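Local coordinates for conserved hypothetical protein (Shewanella loihica, PDB 2GPI) that is of unknown function but, as a DUF1488 family member, may take part in transcriptional regulation of the shikimate pathway, at residues A[6-10]-A[67-71]; A[9-13]-A[59-63]; A[18-23]-A[34-38]. One frame throughout, in Å; residues are numbered along the deposited sequence.

Contact 1: A[6-10]-A[67-71]; sequences IIFTE and EEQAE
Residues 6-8 form an extended strand; Thr9 (phi/psi -94/3°) leaves it, and Glu10 turns into the left-handed region at 62/33°. Residues 67-71 are one turn inside helix 63-75, with Glu71 N hydrogen-bonded to Glu67 O at 2.8 Å. The axes of 6-8 and 67-71 pass 10.0 Å apart at 150°, so the register runs backwards: CA of Ile6 is 7.1 Å from CA of Glu71, CA of Phe8 7.3 Å from CA of Glu67. Apolar contact centres on Phe8 (chi1 m, chi2 -88°). Its ring receives Glu67 CB in a CH-pi contact 3.9 Å from the centroid and 6° off the normal, and Phe8 CE1 meets Ala70 CB at 3.8 Å. The helix is packed on one face of the sheet, running roughly antiparallel to strand 6-8, which pairs with 20-27. Separately, the Ile6 CD1 methyl is in van der Waals contact with carboxylate oxygen Glu71 OE2 at 3.3 Å. Glu10 (m, m) OE2 and Glu67 (m, t) OE2 lie only 2.4 Å apart, where one carboxyl group probably holds a proton. Both acids also salt-bridge Arg63. Water 1 accepts from Glu10 N (2.9 Å) and can donate to Glu67 OE2 (3.2 Å), one of several competing acceptors.

Contact 2: A[9-13]-A[59-63]; sequences TEQLT and FEQFR
Segment 9-13 runs through the loop between strands 6-8 and 13-15: Glu10 takes a left-handed conformation (phi/psi 62/33°), after which Gln11 and Leu12 are extended at -89/98° and -111/120°. Opposite it, 59-61 is the last turn of helix 52-61, Phe62 leaves helical geometry at -115/20°, and Arg63 resumes it as helix 63-75 begins. The backbones stay well apart, with CA-CA distances of 8.7 Å for Leu12 and Phe59 and 9.6 Å for Glu10 and Arg63, so side chains make the contact. Leu12 (m, t) places CD2 3.5 Å from Phe59 CE1 and CD1 3.0 Å from Glu60 OE2. Glu10, folded back by chi1 and chi2 both m, sets OE1 3.1 Å from NE of the extended Arg63. This is a salt bridge by charge alone, because OE1 lies over the guanidinium face and no N-H points at it; Arg63 NE has its stronger partner in Glu67. Water 2 donates to Glu10 OE1 (2.7 Å) and Glu60 OE2 (2.6 Å), bridging two acids whose same oxygens are 4.4 Å apart. Phe59 also meets the Phe23 ring of the sheet. The arrangement is that of a strand-connecting loop lying against a helix-helix junction at the margin of an alpha+beta core.

Contact 3: A[18-23]-A[34-38]; sequences LSAIHF and CYIGQ
Five backbone hydrogen bonds join the segments. Phe23 N to Cys34 O and Cys34 N to Phe23 O are both 2.8 Å; Ile21 N to Ile36 O is 2.9 Å and Ile36 N to Ile21 O 3.0 Å. The fifth, Gln38 N to Ser19 O at 2.9 Å, continues the ladder to helix 38-45, for which Gly37 is the N-cap. Strands 20-23 and 34-37 are antiparallel, their axes 4.5 Å apart at 160°. Ile21-Ile36 and Phe23-Cys34 are hydrogen-bonded pairs (CA-CA 5.4 and 5.2 Å), alternating with the non-hydrogen-bonded pairs Ala20-Gly37 (4.0 Å) and His22-Tyr35 (4.7 Å). At His22-Tyr35, Tyr35 CA approaches Ile21 O (3.2 Å) and His22 CA Cys34 O (3.4 Å), as CA-H...O contacts. These are the arms of the beta hairpin 20-27/30-37, central to the sheet; Ser19, at phi/psi 51/62°, and Ala20 form a G1 beta bulge opposite Asp15. Ala20, His22 and Tyr35 share one face. His22 (chi1 t) and Tyr35 (chi1 m) make an offset stack, centroids 4.6 Å apart and planes at 21°, while His22 NE2 is hydrogen-bonded to Asp33 OD1. Leu18 CD1 makes a CH-pi contact 4.0 Å from the Tyr35 centroid. The other face carries Ile21, Phe23, Cys34 and Ile36. With chi1 p, the Phe23 ring receives Cys34 CB in a CH-pi contact 3.5 Å from its centroid; Cys34 SG adds an oblique sulfur-aromatic contact at 4.6 Å. Ile21 CB meets Ile36 CG2 at 3.9 Å, and Ile66 of helix 63-75 packs against Phe23 and Ile36.

From the N terminus, strand 6-8 enters contact 1, whose partner in helix 63-75 closes the widest loop, with 56 residues between its segments. The chain continues through Thr9 and Glu10, common to both contacts, into contact 2, which closes at 59-63 on the junction before that same helix. Contact 3 closes the short hairpin connection between 18-23 and 34-38 and falls within both longer loops, so the three nest without crossing. Phe23 is one physical link: its CE2 lies 3.8 Å from Ala70 CB of contact 1, and its CB 3.4 Å from Leu12 CD2 of contact 2. Together they tie the edge strand, its following loop and helices 52-61 and 63-75 to the hairpin.

Contact 1: A[6-10]-A[67-71]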
# COMPACT_ATOMS: atom_id res chain seq x y z
N ILE A 6 -4.52 4.11 -13.21
CA ILE A 6 -3.74 3.43 -12.16
C ILE A 6 -4.61 2.36 -11.55
O ILE A 6 -5.60 2.65 -10.92
CB ILE A 6 -3.21 4.38 -11.04
CG1 ILE A 6 -2.30 5.45 -11.65
CG2 ILE A 6 -2.43 3.57 -9.98
CD1 ILE A 6 -2.15 6.75 -10.84
N ILE A 7 -4.25 1.10 -11.77
CA ILE A 7 -5.03 -0.04 -11.32
C ILE A 7 -4.33 -0.74 -10.15
O ILE A 7 -3.13 -0.98 -10.20
CB ILE A 7 -5.14 -1.06 -12.45
CG1 ILE A 7 -5.87 -0.45 -13.67
CG2 ILE A 7 -5.83 -2.37 -11.97
CD1 ILE A 7 -5.82 -1.36 -14.97
N PHE A 8 -5.09 -1.07 -9.12
CA PHE A 8 -4.58 -1.85 -8.02
C PHE A 8 -4.91 -3.31 -8.25
O PHE A 8 -6.08 -3.71 -8.32
CB PHE A 8 -5.11 -1.30 -6.70
CG PHE A 8 -4.55 0.04 -6.42
CD1 PHE A 8 -3.35 0.16 -5.74
CD2 PHE A 8 -5.12 1.16 -6.94
CE1 PHE A 8 -2.75 1.39 -5.58
CE2 PHE A 8 -4.54 2.39 -6.73
CZ PHE A 8 -3.34 2.49 -6.04
N THR A 9 -3.86 -4.09 -8.44
CA THR A 9 -4.02 -5.45 -8.92
C THR A 9 -4.09 -6.53 -7.83
O THR A 9 -4.20 -7.74 -8.16
CB THR A 9 -2.91 -5.75 -9.94
OG1 THR A 9 -1.62 -5.49 -9.36
CG2 THR A 9 -3.08 -4.93 -11.22
N GLU A 10 -4.05 -6.12 -6.56
CA GLU A 10 -4.41 -6.99 -5.44
C GLU A 10 -3.51 -8.22 -5.27
O GLU A 10 -3.97 -9.29 -4.86
CB GLU A 10 -5.89 -7.41 -5.52
CG GLU A 10 -6.85 -6.20 -5.53
CD GLU A 10 -6.56 -5.17 -4.43
OE1 GLU A 10 -6.66 -5.49 -3.23
OE2 GLU A 10 -6.25 -3.99 -4.79
N GLU A 67 -5.29 2.28 -0.66
CA GLU A 67 -5.07 2.40 -2.11
C GLU A 67 -5.37 3.84 -2.59
O GLU A 67 -4.64 4.32 -3.50
CB GLU A 67 -5.85 1.32 -2.87
CG GLU A 67 -5.25 -0.10 -2.58
CD GLU A 67 -5.94 -1.26 -3.25
OE1 GLU A 67 -7.09 -1.13 -3.73
OE2 GLU A 67 -5.27 -2.35 -3.32
N GLU A 68 -6.34 4.53 -1.98
CA GLU A 68 -6.59 5.93 -2.32
C GLU A 68 -5.33 6.74 -2.11
O GLU A 68 -4.95 7.57 -2.94
CB GLU A 68 -7.74 6.51 -1.51
CG GLU A 68 -8.06 7.91 -1.83
CD GLU A 68 -9.33 8.38 -1.18
OE1 GLU A 68 -9.71 7.85 -0.13
OE2 GLU A 68 -9.95 9.31 -1.72
N GLN A 69 -4.72 6.53 -0.95
CA GLN A 69 -3.49 7.27 -0.59
C GLN A 69 -2.33 6.89 -1.55
O GLN A 69 -1.60 7.77 -2.00
CB GLN A 69 -3.12 7.06 0.87
CG GLN A 69 -1.89 7.82 1.30
CD GLN A 69 -1.95 9.34 1.20
OE1 GLN A 69 -3.02 9.93 1.15
NE2 GLN A 69 -0.77 9.98 1.22
N ALA A 70 -2.18 5.60 -1.88
CA ALA A 70 -1.14 5.19 -2.81
C ALA A 70 -1.35 5.84 -4.16
O ALA A 70 -0.38 6.25 -4.82
CB ALA A 70 -1.11 3.66 -2.96
N GLU A 71 -2.61 5.92 -4.60
CA GLU A 71 -2.93 6.55 -5.88
C GLU A 71 -2.53 8.02 -5.91
O GLU A 71 -1.93 8.49 -6.90
CB GLU A 71 -4.42 6.38 -6.21
CG GLU A 71 -4.70 6.51 -7.70
CD GLU A 71 -4.91 7.88 -8.14
OE1 GLU A 71 -5.19 8.76 -7.28
OE2 GLU A 71 -4.83 8.10 -9.39
O HOH W 1 -2.99 -4.01 -4.86

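Contact 2: A[9-13]-A[59-63]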
# COMPACT_ATOMS: atom_id res chain seq x y z
N THR A 9 -3.86 -4.09 -8.44
CA THR A 9 -4.02 -5.45 -8.92
C THR A 9 -4.09 -6.53 -7.83
O THR A 9 -4.20 -7.74 -8.16
CB THR A 9 -2.91 -5.75 -9.94
OG1 THR A 9 -1.62 -5.49 -9.36
CG2 THR A 9 -3.08 -4.93 -11.22
N GLU A 10 -4.05 -6.12 -6.56
CA GLU A 10 -4.41 -6.99 -5.44
C GLU A 10 -3.51 -8.22 -5.27
O GLU A 10 -3.97 -9.29 -4.86
CB GLU A 10 -5.89 -7.41 -5.52
CG GLU A 10 -6.85 -6.20 -5.53
CD GLU A 10 -6.56 -5.17 -4.43
OE1 GLU A 10 -6.66 -5.49 -3.23
OE2 GLU A 10 -6.25 -3.99 -4.79
N GLN A 11 -2.23 -8.05 -5.62
CA GLN A 11 -1.20 -9.01 -5.23
C GLN A 11 -0.73 -8.53 -3.87
O GLN A 11 -0.01 -7.55 -3.76
CB GLN A 11 -0.11 -9.08 -6.32
CG GLN A 11 -0.65 -9.52 -7.68
CD GLN A 11 0.41 -9.57 -8.77
OE1 GLN A 11 1.60 -9.48 -8.49
NE2 GLN A 11 -0.03 -9.72 -10.01
N LEU A 12 -1.28 -9.15 -2.82
CA LEU A 12 -1.09 -8.71 -1.43
C LEU A 12 -0.24 -9.75 -0.74
O LEU A 12 -0.61 -10.93 -0.70
CB LEU A 12 -2.42 -8.52 -0.72
CG LEU A 12 -3.45 -7.67 -1.49
CD1 LEU A 12 -4.85 -7.76 -0.85
CD2 LEU A 12 -2.99 -6.25 -1.71
N THR A 13 0.92 -9.31 -0.26
CA THR A 13 1.90 -10.20 0.45
C THR A 13 2.52 -9.45 1.64
O THR A 13 2.49 -8.23 1.73
CB THR A 13 2.96 -10.68 -0.55
OG1 THR A 13 3.69 -9.56 -1.08
CG2 THR A 13 2.31 -11.46 -1.68
N PHE A 59 -5.24 -4.86 6.22
CA PHE A 59 -5.15 -4.24 4.90
C PHE A 59 -6.52 -4.24 4.19
O PHE A 59 -7.00 -3.19 3.67
CB PHE A 59 -4.07 -4.89 4.02
CG PHE A 59 -4.01 -4.29 2.65
CD1 PHE A 59 -4.88 -4.72 1.65
CD2 PHE A 59 -3.15 -3.21 2.37
CE1 PHE A 59 -4.89 -4.14 0.38
CE2 PHE A 59 -3.19 -2.63 1.06
CZ PHE A 59 -4.02 -3.10 0.10
N GLU A 60 -7.14 -5.42 4.17
CA GLU A 60 -8.46 -5.54 3.50
C GLU A 60 -9.50 -4.62 4.14
O GLU A 60 -10.31 -3.98 3.41
CB GLU A 60 -8.89 -6.99 3.51
CG GLU A 60 -8.10 -7.82 2.58
CD GLU A 60 -8.34 -7.48 1.10
OE1 GLU A 60 -9.25 -6.69 0.75
OE2 GLU A 60 -7.60 -8.02 0.29
N GLN A 61 -9.49 -4.52 5.46
CA GLN A 61 -10.43 -3.64 6.18
C GLN A 61 -10.31 -2.18 5.73
O GLN A 61 -11.30 -1.47 5.65
CB GLN A 61 -10.23 -3.76 7.69
CG GLN A 61 -11.16 -2.92 8.51
CD GLN A 61 -11.06 -3.26 9.99
OE1 GLN A 61 -10.52 -4.33 10.36
NE2 GLN A 61 -11.59 -2.37 10.84
N PHE A 62 -9.09 -1.75 5.43
CA PHE A 62 -8.81 -0.39 5.08
C PHE A 62 -8.33 -0.27 3.60
O PHE A 62 -7.71 0.75 3.22
CB PHE A 62 -7.78 0.20 6.03
CG PHE A 62 -8.28 0.31 7.45
CD1 PHE A 62 -8.97 1.43 7.83
CD2 PHE A 62 -8.01 -0.67 8.39
CE1 PHE A 62 -9.45 1.58 9.11
CE2 PHE A 62 -8.54 -0.55 9.67
CZ PHE A 62 -9.24 0.60 10.02
N ARG A 63 -8.62 -1.28 2.79
CA ARG A 63 -8.04 -1.37 1.45
C ARG A 63 -8.24 -0.08 0.65
O ARG A 63 -7.31 0.45 0.02
CB ARG A 63 -8.67 -2.53 0.63
CG ARG A 63 -8.35 -2.51 -0.84
CD ARG A 63 -9.02 -3.61 -1.56
NE ARG A 63 -8.95 -3.35 -3.01
CZ ARG A 63 -9.59 -4.07 -3.93
NH1 ARG A 63 -10.33 -5.09 -3.55
NH2 ARG A 63 -9.45 -3.78 -5.22
O HOH W 2 -8.09 -7.52 -2.24

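Contact 3: A[18-23]-A[34-38]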
# COMPACT_ATOMS: atom_id res chain seq x y z
N LEU A 18 11.14 -5.68 4.95
CA LEU A 18 10.66 -4.35 5.31
C LEU A 18 9.65 -4.33 6.46
O LEU A 18 9.29 -3.25 6.92
CB LEU A 18 10.00 -3.71 4.11
CG LEU A 18 10.85 -3.56 2.86
CD1 LEU A 18 10.07 -2.89 1.73
CD2 LEU A 18 12.11 -2.76 3.23
N SER A 19 9.16 -5.49 6.88
CA SER A 19 8.02 -5.59 7.82
C SER A 19 6.87 -4.73 7.34
O SER A 19 6.49 -3.75 8.01
CB SER A 19 8.42 -5.20 9.23
OG SER A 19 9.39 -6.12 9.73
N ALA A 20 6.36 -5.07 6.15
CA ALA A 20 5.35 -4.27 5.47
C ALA A 20 4.41 -5.17 4.69
O ALA A 20 4.83 -6.24 4.24
CB ALA A 20 6.05 -3.30 4.51
N ILE A 21 3.17 -4.74 4.50
CA ILE A 21 2.33 -5.29 3.46
C ILE A 21 2.78 -4.70 2.12
O ILE A 21 2.91 -3.48 1.96
CB ILE A 21 0.83 -5.01 3.67
CG1 ILE A 21 0.25 -5.86 4.85
CG2 ILE A 21 0.02 -5.30 2.35
CD1 ILE A 21 0.07 -7.31 4.50
N HIS A 22 3.03 -5.60 1.20
CA HIS A 22 3.40 -5.26 -0.17
C HIS A 22 2.11 -5.43 -1.02
O HIS A 22 1.50 -6.52 -1.07
CB HIS A 22 4.58 -6.14 -0.60
CG HIS A 22 4.93 -6.07 -2.10
ND1 HIS A 22 5.68 -7.03 -2.73
CD2 HIS A 22 4.65 -5.12 -3.03
CE1 HIS A 22 5.85 -6.68 -4.00
NE2 HIS A 22 5.22 -5.53 -4.21
N PHE A 23 1.74 -4.36 -1.72
CA PHE A 23 0.58 -4.39 -2.61
C PHE A 23 1.00 -3.78 -3.95
O PHE A 23 1.97 -3.08 -4.04
CB PHE A 23 -0.69 -3.78 -2.03
CG PHE A 23 -0.61 -2.31 -1.64
CD1 PHE A 23 0.10 -1.89 -0.53
CD2 PHE A 23 -1.25 -1.36 -2.39
CE1 PHE A 23 0.10 -0.54 -0.17
CE2 PHE A 23 -1.23 -0.01 -2.03
CZ PHE A 23 -0.56 0.39 -0.94
N CYS A 34 3.98 -1.08 -4.07
CA CYS A 34 3.56 -0.19 -2.98
C CYS A 34 3.67 -0.93 -1.65
O CYS A 34 3.52 -2.16 -1.60
CB CYS A 34 2.11 0.24 -3.13
SG CYS A 34 1.75 1.05 -4.71
N TYR A 35 3.90 -0.18 -0.61
CA TYR A 35 4.17 -0.76 0.71
C TYR A 35 3.49 0.07 1.79
O TYR A 35 3.47 1.27 1.73
CB TYR A 35 5.65 -0.82 0.98
CG TYR A 35 6.40 -1.68 -0.01
CD1 TYR A 35 6.91 -1.16 -1.19
CD2 TYR A 35 6.56 -3.04 0.22
CE1 TYR A 35 7.52 -1.96 -2.10
CE2 TYR A 35 7.21 -3.86 -0.68
CZ TYR A 35 7.71 -3.31 -1.86
OH TYR A 35 8.35 -4.10 -2.77
N ILE A 36 2.94 -0.61 2.79
CA ILE A 36 2.49 0.03 4.02
C ILE A 36 3.12 -0.74 5.20
O ILE A 36 2.90 -1.96 5.37
CB ILE A 36 0.93 0.18 4.12
CG1 ILE A 36 0.52 0.90 5.39
CG2 ILE A 36 0.20 -1.18 3.99
CD1 ILE A 36 -0.97 1.33 5.43
N GLY A 37 3.94 -0.02 5.95
CA GLY A 37 4.67 -0.66 7.03
C GLY A 37 3.79 -1.11 8.18
O GLY A 37 2.67 -0.63 8.39
N GLN A 38 4.31 -2.09 8.92
CA GLN A 38 3.59 -2.67 10.06
C GLN A 38 3.06 -1.59 10.99
O GLN A 38 1.85 -1.59 11.35
CB GLN A 38 4.49 -3.62 10.80
CG GLN A 38 3.74 -4.32 11.90
CD GLN A 38 4.57 -5.38 12.57
OE1 GLN A 38 5.61 -5.82 12.04
NE2 GLN A 38 4.11 -5.81 13.74